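Local coordinates for protein ftsY (Mycoplasma mycoides, PDB 1ZU5) that is the signal recognition particle receptor FtsY, an SRP54-type protein that pairs a helical bundle domain with a P-loop GTPase-type domain, at residues Y129-Y134 with R159-V164; P228-L233 with D255-I260. All coordinates share one frame; numbering follows the deposited sequence.

Interaction 1. Residues Y129-Y134 with R159-V164; sequences YAELGY and RLNNKV
Ala130 and Lys163 bring the two backbones closest, CA to CA 5.9 Å, where the end of helix 115-131 meets the turn that leads into strand 164-168. The helix ends in a Schellman motif: Gly133, at positive phi, is its C' residue, Tyr134 N hydrogen-bonds to Tyr129 O, and Gly133 N to Ala130 O. Ala130 CB points at the turn and rests on Val164 CG2 (3.6 Å) and Asn161 CB (3.8 Å). Asn161 to Val164 form a type I beta turn in the P-loop NTPase fold, between helix 148-158 and edge strand 164-168. Asn161 uses both ends of its amide. With CG anti to the backbone N (chi1 -172°), the amide swings out toward the helix end. ND2 gives a fairly straight hydrogen bond to Glu131 OE1 (3.0 Å, 160° at the hydrogen). OE1 lies almost in the amide plane, although the carboxylate and amide planes are 60° apart. OD1 takes Lys163 N on a lone pair at 2.9 Å, an Asx turn. The Lys163 chain runs alongside the helix end. Its CD passes Gly133 O at 3.9 Å, and NZ makes a weak hydrogen bond to Ala130 O at 3.3 Å. Ala130 O thus accepts from both Gly133 N and Lys163 NZ.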
ATOM      1  N   TYR A 129       2.599 -12.729  -9.525  1.00 49.49           N
ATOM      2  CA  TYR A 129       3.165 -12.789 -10.866  1.00 50.68           C
ATOM      3  C   TYR A 129       3.524 -14.180 -11.324  1.00 51.46           C
ATOM      4  O   TYR A 129       3.469 -14.452 -12.503  1.00 51.34           O
ATOM      5  CB  TYR A 129       4.342 -11.815 -11.023  1.00 50.64           C
ATOM      6  CG  TYR A 129       3.869 -10.377 -10.983  1.00 50.70           C
ATOM      7  CD1 TYR A 129       3.828  -9.668  -9.774  1.00 49.84           C
ATOM      8  CD2 TYR A 129       3.420  -9.740 -12.134  1.00 49.40           C
ATOM      9  CE1 TYR A 129       3.376  -8.343  -9.730  1.00 50.19           C
ATOM     10  CE2 TYR A 129       2.965  -8.426 -12.097  1.00 50.63           C
ATOM     11  CZ  TYR A 129       2.943  -7.731 -10.890  1.00 51.35           C
ATOM     12  OH  TYR A 129       2.477  -6.426 -10.843  1.00 53.09           O
ATOM     13  N   ALA A 130       3.886 -15.060 -10.397  1.00 52.66           N
ATOM     14  CA  ALA A 130       4.247 -16.431 -10.762  1.00 53.65           C
ATOM     15  C   ALA A 130       3.014 -17.177 -11.220  1.00 54.68           C
ATOM     16  O   ALA A 130       3.110 -18.097 -12.030  1.00 55.47           O
ATOM     17  CB  ALA A 130       4.905 -17.161  -9.588  1.00 52.82           C
ATOM     18  N   GLU A 131       1.862 -16.763 -10.693  1.00 55.84           N
ATOM     19  CA  GLU A 131       0.578 -17.412 -10.972  1.00 56.69           C
ATOM     20  C   GLU A 131       0.138 -17.035 -12.382  1.00 55.96           C
ATOM     21  O   GLU A 131      -0.411 -17.874 -13.100  1.00 56.12           O
ATOM     22  CB  GLU A 131      -0.471 -17.019  -9.914  1.00 57.33           C
ATOM     23  CG  GLU A 131      -1.467 -18.138  -9.537  1.00 61.70           C
ATOM     24  CD  GLU A 131      -0.865 -19.281  -8.672  1.00 66.48           C
ATOM     25  OE1 GLU A 131       0.135 -19.929  -9.074  1.00 67.61           O
ATOM     26  OE2 GLU A 131      -1.428 -19.548  -7.587  1.00 68.49           O
ATOM     27  N   LEU A 132       0.423 -15.793 -12.785  1.00 54.93           N
ATOM     28  CA  LEU A 132       0.235 -15.337 -14.179  1.00 54.00           C
ATOM     29  C   LEU A 132       1.275 -15.883 -15.145  1.00 53.55           C
ATOM     30  O   LEU A 132       1.479 -15.300 -16.201  1.00 54.03           O
ATOM     31  CB  LEU A 132       0.250 -13.795 -14.289  1.00 53.59           C
ATOM     32  CG  LEU A 132      -0.693 -13.012 -13.385  1.00 53.62           C
ATOM     33  CD1 LEU A 132      -0.418 -11.526 -13.528  1.00 53.86           C
ATOM     34  CD2 LEU A 132      -2.154 -13.346 -13.703  1.00 54.58           C
ATOM     35  N   GLY A 133       1.953 -16.967 -14.792  1.00 52.72           N
ATOM     36  CA  GLY A 133       2.889 -17.601 -15.710  1.00 51.94           C
ATOM     37  C   GLY A 133       4.326 -17.092 -15.767  1.00 51.88           C
ATOM     38  O   GLY A 133       5.173 -17.775 -16.342  1.00 52.13           O
ATOM     39  N   TYR A 134       4.611 -15.918 -15.178  1.00 51.14           N
ATOM     40  CA  TYR A 134       5.973 -15.291 -15.186  1.00 49.71           C
ATOM     41  C   TYR A 134       7.024 -15.957 -14.310  1.00 48.08           C
ATOM     42  O   TYR A 134       6.710 -16.637 -13.348  1.00 48.49           O
ATOM     43  CB  TYR A 134       5.901 -13.816 -14.789  1.00 49.92           C
ATOM     44  CG  TYR A 134       4.993 -13.025 -15.666  1.00 50.51           C
ATOM     45  CD1 TYR A 134       3.722 -12.656 -15.229  1.00 51.21           C
ATOM     46  CD2 TYR A 134       5.383 -12.679 -16.950  1.00 49.67           C
ATOM     47  CE1 TYR A 134       2.876 -11.935 -16.046  1.00 51.22           C
ATOM     48  CE2 TYR A 134       4.560 -11.970 -17.766  1.00 49.62           C
ATOM     49  CZ  TYR A 134       3.304 -11.591 -17.322  1.00 50.38           C
ATOM     50  OH  TYR A 134       2.483 -10.878 -18.167  1.00 47.50           O
ATOM     51  N   ARG A 159       4.649 -22.372   0.083  1.00 52.71           N
ATOM     52  CA  ARG A 159       3.436 -21.674  -0.263  1.00 54.22           C
ATOM     53  C   ARG A 159       3.499 -21.046  -1.613  1.00 55.31           C
ATOM     54  O   ARG A 159       2.495 -20.534  -2.112  1.00 55.87           O
ATOM     55  CB  ARG A 159       3.086 -20.647   0.818  1.00 53.92           C
ATOM     56  CG  ARG A 159       2.450 -21.313   2.013  1.00 54.37           C
ATOM     57  CD  ARG A 159       2.737 -20.578   3.263  1.00 55.17           C
ATOM     58  NE  ARG A 159       4.130 -20.633   3.723  1.00 57.27           N
ATOM     59  CZ  ARG A 159       4.605 -19.787   4.636  1.00 57.24           C
ATOM     60  NH1 ARG A 159       3.791 -18.850   5.136  1.00 57.25           N
ATOM     61  NH2 ARG A 159       5.861 -19.861   5.053  1.00 56.28           N
ATOM     62  N   LEU A 160       4.682 -21.075  -2.207  1.00 56.45           N
ATOM     63  CA  LEU A 160       4.891 -20.412  -3.466  1.00 57.49           C
ATOM     64  C   LEU A 160       4.891 -21.386  -4.625  1.00 58.96           C
ATOM     65  O   LEU A 160       5.311 -22.546  -4.494  1.00 59.03           O
ATOM     66  CB  LEU A 160       6.186 -19.595  -3.426  1.00 57.37           C
ATOM     67  CG  LEU A 160       6.084 -18.273  -2.662  1.00 55.28           C
ATOM     68  CD1 LEU A 160       7.420 -17.601  -2.574  1.00 54.17           C
ATOM     69  CD2 LEU A 160       5.116 -17.394  -3.388  1.00 53.69           C
ATOM     70  N   ASN A 161       4.392 -20.898  -5.755  1.00 60.80           N
ATOM     71  CA  ASN A 161       4.541 -21.552  -7.051  1.00 62.42           C
ATOM     72  C   ASN A 161       6.034 -21.879  -7.313  1.00 62.98           C
ATOM     73  O   ASN A 161       6.947 -21.146  -6.876  1.00 63.30           O
ATOM     74  CB  ASN A 161       3.987 -20.577  -8.095  1.00 62.92           C
ATOM     75  CG  ASN A 161       3.887 -21.177  -9.473  1.00 63.89           C
ATOM     76  OD1 ASN A 161       4.887 -21.585 -10.069  1.00 64.90           O
ATOM     77  ND2 ASN A 161       2.676 -21.189 -10.014  1.00 64.69           N
ATOM     78  N   ASN A 162       6.308 -22.978  -8.002  1.00 63.37           N
ATOM     79  CA  ASN A 162       7.712 -23.329  -8.192  1.00 63.55           C
ATOM     80  C   ASN A 162       8.446 -22.525  -9.286  1.00 62.70           C
ATOM     81  O   ASN A 162       9.632 -22.776  -9.569  1.00 63.12           O
ATOM     82  CB  ASN A 162       7.896 -24.856  -8.287  1.00 64.41           C
ATOM     83  CG  ASN A 162       7.719 -25.545  -6.915  1.00 66.78           C
ATOM     84  OD1 ASN A 162       6.664 -25.424  -6.258  1.00 68.37           O
ATOM     85  ND2 ASN A 162       8.762 -26.247  -6.459  1.00 68.16           N
ATOM     86  N   LYS A 163       7.755 -21.545  -9.874  1.00 61.16           N
ATOM     87  CA  LYS A 163       8.410 -20.561 -10.761  1.00 59.68           C
ATOM     88  C   LYS A 163       9.021 -19.398  -9.946  1.00 57.68           C
ATOM     89  O   LYS A 163       9.469 -18.391 -10.535  1.00 57.72           O
ATOM     90  CB  LYS A 163       7.443 -20.008 -11.848  1.00 60.22           C
ATOM     91  CG  LYS A 163       7.074 -20.998 -12.988  1.00 62.47           C
ATOM     92  CD  LYS A 163       5.744 -20.590 -13.717  1.00 64.60           C
ATOM     93  CE  LYS A 163       4.536 -21.359 -13.143  1.00 66.57           C
ATOM     94  NZ  LYS A 163       3.175 -20.971 -13.643  1.00 66.63           N
ATOM     95  N   VAL A 164       9.013 -19.522  -8.607  1.00 54.98           N
ATOM     96  CA  VAL A 164       9.670 -18.542  -7.707  1.00 51.71           C
ATOM     97  C   VAL A 164      10.905 -19.172  -7.086  1.00 50.71           C
ATOM     98  O   VAL A 164      10.829 -20.185  -6.372  1.00 49.77           O
ATOM     99  CB  VAL A 164       8.760 -17.995  -6.564  1.00 51.64           C
ATOM    100  CG1 VAL A 164       9.522 -16.989  -5.754  1.00 49.41           C
ATOM    101  CG2 VAL A 164       7.472 -17.381  -7.098  1.00 49.36           C
TER

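Interaction 2. Residues P228-L233 with D255-I260; sequences PHEVLL and DVSGII
Leu233 and Ile259, like Leu232 and Gly258, are paired in parallel register between strands 230-236 and 258-262. The strands are the two ends of a beta-alpha-beta unit through helix 240-253, in the central sheet of the P-loop NTPase fold. Gly258 O accepts Leu233 N, and Leu233 O accepts Ile260 N at 2.9 Å. Leu232 CA and Ile259 CA add CA-H...O contacts to these carbonyls.

Leu233 CB lies against Val256 CG1 at 3.7 Å, with Ile259 CG1 more loosely beside it. CG stands anti to the backbone N (chi1 177°), which leaves CD2 near Val256 CG1 at 4.2 Å. Beyond the two strands, the side chain packs on Ala247 and Phe250 of helix 240-253. On the opposite face from Leu233, Leu232 CB meets Ile260 CD1 at 3.8 Å, and the two side chains cross at about a right angle. Leu232 CD2 comes over Gly258, which has no side chain there.

Just ahead of the paired residues, Val231 O accepts Ser257 N, with the donor tilted from the carbonyl plane. Val231 CB packs against Asp255 O. Glu230 OE1 forms a salt bridge with Lys285, and OE2 accepts Asp99 N, so both carboxylate oxygens have partners. Ser257 OG bridges Glu230 and Val231. It donates to Glu230 OE1 at a short 2.5 Å, reaching that oxygen on its anti side, 32° out of the carboxylate plane. The same OG accepts Val231 N at 2.9 Å, in a nearly straight bond of 173°.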
ATOM      1  N   PRO A 228      15.208   0.939 -10.267  1.00 44.31           N
ATOM      2  CA  PRO A 228      14.060   0.066 -10.006  1.00 42.04           C
ATOM      3  C   PRO A 228      12.782   0.568 -10.649  1.00 39.75           C
ATOM      4  O   PRO A 228      12.539   1.760 -10.711  1.00 37.23           O
ATOM      5  CB  PRO A 228      13.963   0.022  -8.477  1.00 41.49           C
ATOM      6  CG  PRO A 228      14.737   1.170  -7.990  1.00 43.46           C
ATOM      7  CD  PRO A 228      15.654   1.672  -9.069  1.00 44.10           C
ATOM      8  N   HIS A 229      11.980  -0.375 -11.116  1.00 38.57           N
ATOM      9  CA  HIS A 229      10.700  -0.081 -11.773  1.00 38.13           C
ATOM     10  C   HIS A 229       9.606   0.271 -10.772  1.00 37.97           C
ATOM     11  O   HIS A 229       8.679   0.968 -11.104  1.00 38.65           O
ATOM     12  CB  HIS A 229      10.302  -1.249 -12.670  1.00 37.06           C
ATOM     13  CG  HIS A 229      11.408  -1.661 -13.588  1.00 37.54           C
ATOM     14  ND1 HIS A 229      11.929  -0.813 -14.546  1.00 38.18           N
ATOM     15  CD2 HIS A 229      12.144  -2.796 -13.647  1.00 35.40           C
ATOM     16  CE1 HIS A 229      12.922  -1.418 -15.169  1.00 37.05           C
ATOM     17  NE2 HIS A 229      13.078  -2.618 -14.639  1.00 36.43           N
ATOM     18  N   GLU A 230       9.771  -0.191  -9.539  1.00 37.26           N
ATOM     19  CA  GLU A 230       8.799  -0.041  -8.456  1.00 35.83           C
ATOM     20  C   GLU A 230       9.656  -0.049  -7.180  1.00 34.85           C
ATOM     21  O   GLU A 230      10.660  -0.782  -7.071  1.00 33.89           O
ATOM     22  CB  GLU A 230       7.826  -1.221  -8.486  1.00 35.89           C
ATOM     23  CG  GLU A 230       6.277  -1.000  -8.570  1.00 34.95           C
ATOM     24  CD  GLU A 230       5.774   0.329  -9.163  1.00 37.32           C
ATOM     25  OE1 GLU A 230       5.743   1.386  -8.458  1.00 38.11           O
ATOM     26  OE2 GLU A 230       5.322   0.319 -10.322  1.00 35.24           O
ATOM     27  N   VAL A 231       9.311   0.841  -6.258  1.00 33.99           N
ATOM     28  CA  VAL A 231       9.880   0.828  -4.924  1.00 32.27           C
ATOM     29  C   VAL A 231       8.685   0.867  -3.998  1.00 31.77           C
ATOM     30  O   VAL A 231       8.115   1.942  -3.771  1.00 30.48           O
ATOM     31  CB  VAL A 231      10.776   2.037  -4.649  1.00 32.95           C
ATOM     32  CG1 VAL A 231      11.126   2.093  -3.145  1.00 30.33           C
ATOM     33  CG2 VAL A 231      12.021   2.012  -5.539  1.00 29.03           C
ATOM     34  N   LEU A 232       8.293  -0.301  -3.473  1.00 30.84           N
ATOM     35  CA  LEU A 232       7.030  -0.380  -2.745  1.00 30.26           C
ATOM     36  C   LEU A 232       7.169  -0.385  -1.227  1.00 29.17           C
ATOM     37  O   LEU A 232       7.811  -1.245  -0.672  1.00 29.68           O
ATOM     38  CB  LEU A 232       6.216  -1.580  -3.238  1.00 30.96           C
ATOM     39  CG  LEU A 232       6.085  -1.698  -4.763  1.00 29.86           C
ATOM     40  CD1 LEU A 232       5.690  -3.115  -5.133  1.00 29.82           C
ATOM     41  CD2 LEU A 232       5.070  -0.658  -5.243  1.00 31.54           C
ATOM     42  N   LEU A 233       6.537   0.598  -0.602  1.00 27.65           N
ATOM     43  CA  LEU A 233       6.433   0.788   0.815  1.00 26.48           C
ATOM     44  C   LEU A 233       5.236   0.044   1.468  1.00 27.34           C
ATOM     45  O   LEU A 233       4.069   0.261   1.122  1.00 26.58           O
ATOM     46  CB  LEU A 233       6.347   2.296   1.082  1.00 25.83           C
ATOM     47  CG  LEU A 233       6.146   2.896   2.502  1.00 23.21           C
ATOM     48  CD1 LEU A 233       7.162   2.404   3.501  1.00 20.96           C
ATOM     49  CD2 LEU A 233       6.046   4.508   2.427  1.00 21.30           C
ATOM     50  N   ASP A 255      13.076   6.601  -2.837  1.00 42.86           N
ATOM     51  CA  ASP A 255      12.258   7.027  -3.982  1.00 41.65           C
ATOM     52  C   ASP A 255      11.074   6.083  -4.119  1.00 39.61           C
ATOM     53  O   ASP A 255      11.025   5.287  -5.032  1.00 40.51           O
ATOM     54  CB  ASP A 255      13.077   7.025  -5.291  1.00 42.34           C
ATOM     55  CG  ASP A 255      14.292   7.912  -5.219  1.00 44.82           C
ATOM     56  OD1 ASP A 255      14.196   8.995  -4.600  1.00 45.58           O
ATOM     57  OD2 ASP A 255      15.357   7.520  -5.754  1.00 47.91           O
ATOM     58  N   VAL A 256      10.146   6.161  -3.189  1.00 36.61           N
ATOM     59  CA  VAL A 256       9.021   5.247  -3.101  1.00 34.81           C
ATOM     60  C   VAL A 256       8.042   5.563  -4.248  1.00 34.86           C
ATOM     61  O   VAL A 256       7.709   6.715  -4.452  1.00 34.51           O
ATOM     62  CB  VAL A 256       8.340   5.413  -1.690  1.00 34.38           C
ATOM     63  CG1 VAL A 256       7.017   4.692  -1.608  1.00 32.54           C
ATOM     64  CG2 VAL A 256       9.289   4.975  -0.546  1.00 31.00           C
ATOM     65  N   SER A 257       7.573   4.556  -4.981  1.00 34.67           N
ATOM     66  CA  SER A 257       6.649   4.792  -6.076  1.00 34.30           C
ATOM     67  C   SER A 257       5.242   4.264  -5.840  1.00 34.88           C
ATOM     68  O   SER A 257       4.306   4.674  -6.502  1.00 35.17           O
ATOM     69  CB  SER A 257       7.202   4.182  -7.341  1.00 33.54           C
ATOM     70  OG  SER A 257       7.330   2.813  -7.154  1.00 30.42           O
ATOM     71  N   GLY A 258       5.073   3.351  -4.908  1.00 34.66           N
ATOM     72  CA  GLY A 258       3.725   2.857  -4.617  1.00 32.92           C
ATOM     73  C   GLY A 258       3.675   2.268  -3.224  1.00 32.73           C
ATOM     74  O   GLY A 258       4.727   2.001  -2.612  1.00 31.78           O
ATOM     75  N   ILE A 259       2.449   2.079  -2.723  1.00 32.05           N
ATOM     76  CA  ILE A 259       2.234   1.528  -1.392  1.00 31.19           C
ATOM     77  C   ILE A 259       1.549   0.188  -1.473  1.00 30.76           C
ATOM     78  O   ILE A 259       0.756  -0.072  -2.365  1.00 31.33           O
ATOM     79  CB  ILE A 259       1.473   2.542  -0.502  1.00 31.10           C
ATOM     80  CG1 ILE A 259       2.431   3.684  -0.128  1.00 34.49           C
ATOM     81  CG2 ILE A 259       0.952   1.903   0.764  1.00 31.54           C
ATOM     82  CD1 ILE A 259       1.771   4.791   0.460  1.00 34.91           C
ATOM     83  N   ILE A 260       1.924  -0.699  -0.557  1.00 30.52           N
ATOM     84  CA  ILE A 260       1.215  -1.955  -0.298  1.00 29.36           C
ATOM     85  C   ILE A 260       0.654  -1.771   1.078  1.00 29.78           C
ATOM     86  O   ILE A 260       1.409  -1.776   2.049  1.00 28.89           O
ATOM     87  CB  ILE A 260       2.129  -3.149  -0.316  1.00 28.67           C
ATOM     88  CG1 ILE A 260       2.946  -3.160  -1.630  1.00 30.12           C
ATOM     89  CG2 ILE A 260       1.305  -4.427  -0.164  1.00 29.72           C
ATOM     90  CD1 ILE A 260       3.960  -4.278  -1.732  1.00 27.16           C
TER

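Overall arrangement
Both interactions lie in the GTPase-type domain, with centres about 21 Å apart. Their nearest atoms are about 7 Å apart, so they do not touch. They follow one another along the chain. Interaction 1 is partly buried and about 21 Å from the chain centre, beside edge strand 164-168. Interaction 2 is buried, about 9 Å from that centre, where strand 230-236 pairs with strand 258-262. Strands 136-140, 194-198 and 106-111 separate the two regions in the sheet. Both are linked to the probable P-loop, Gly112 to Thr119: helix 115-131 starts within it and ends at interaction 1, while Leu233 of interaction 2 touches its residues.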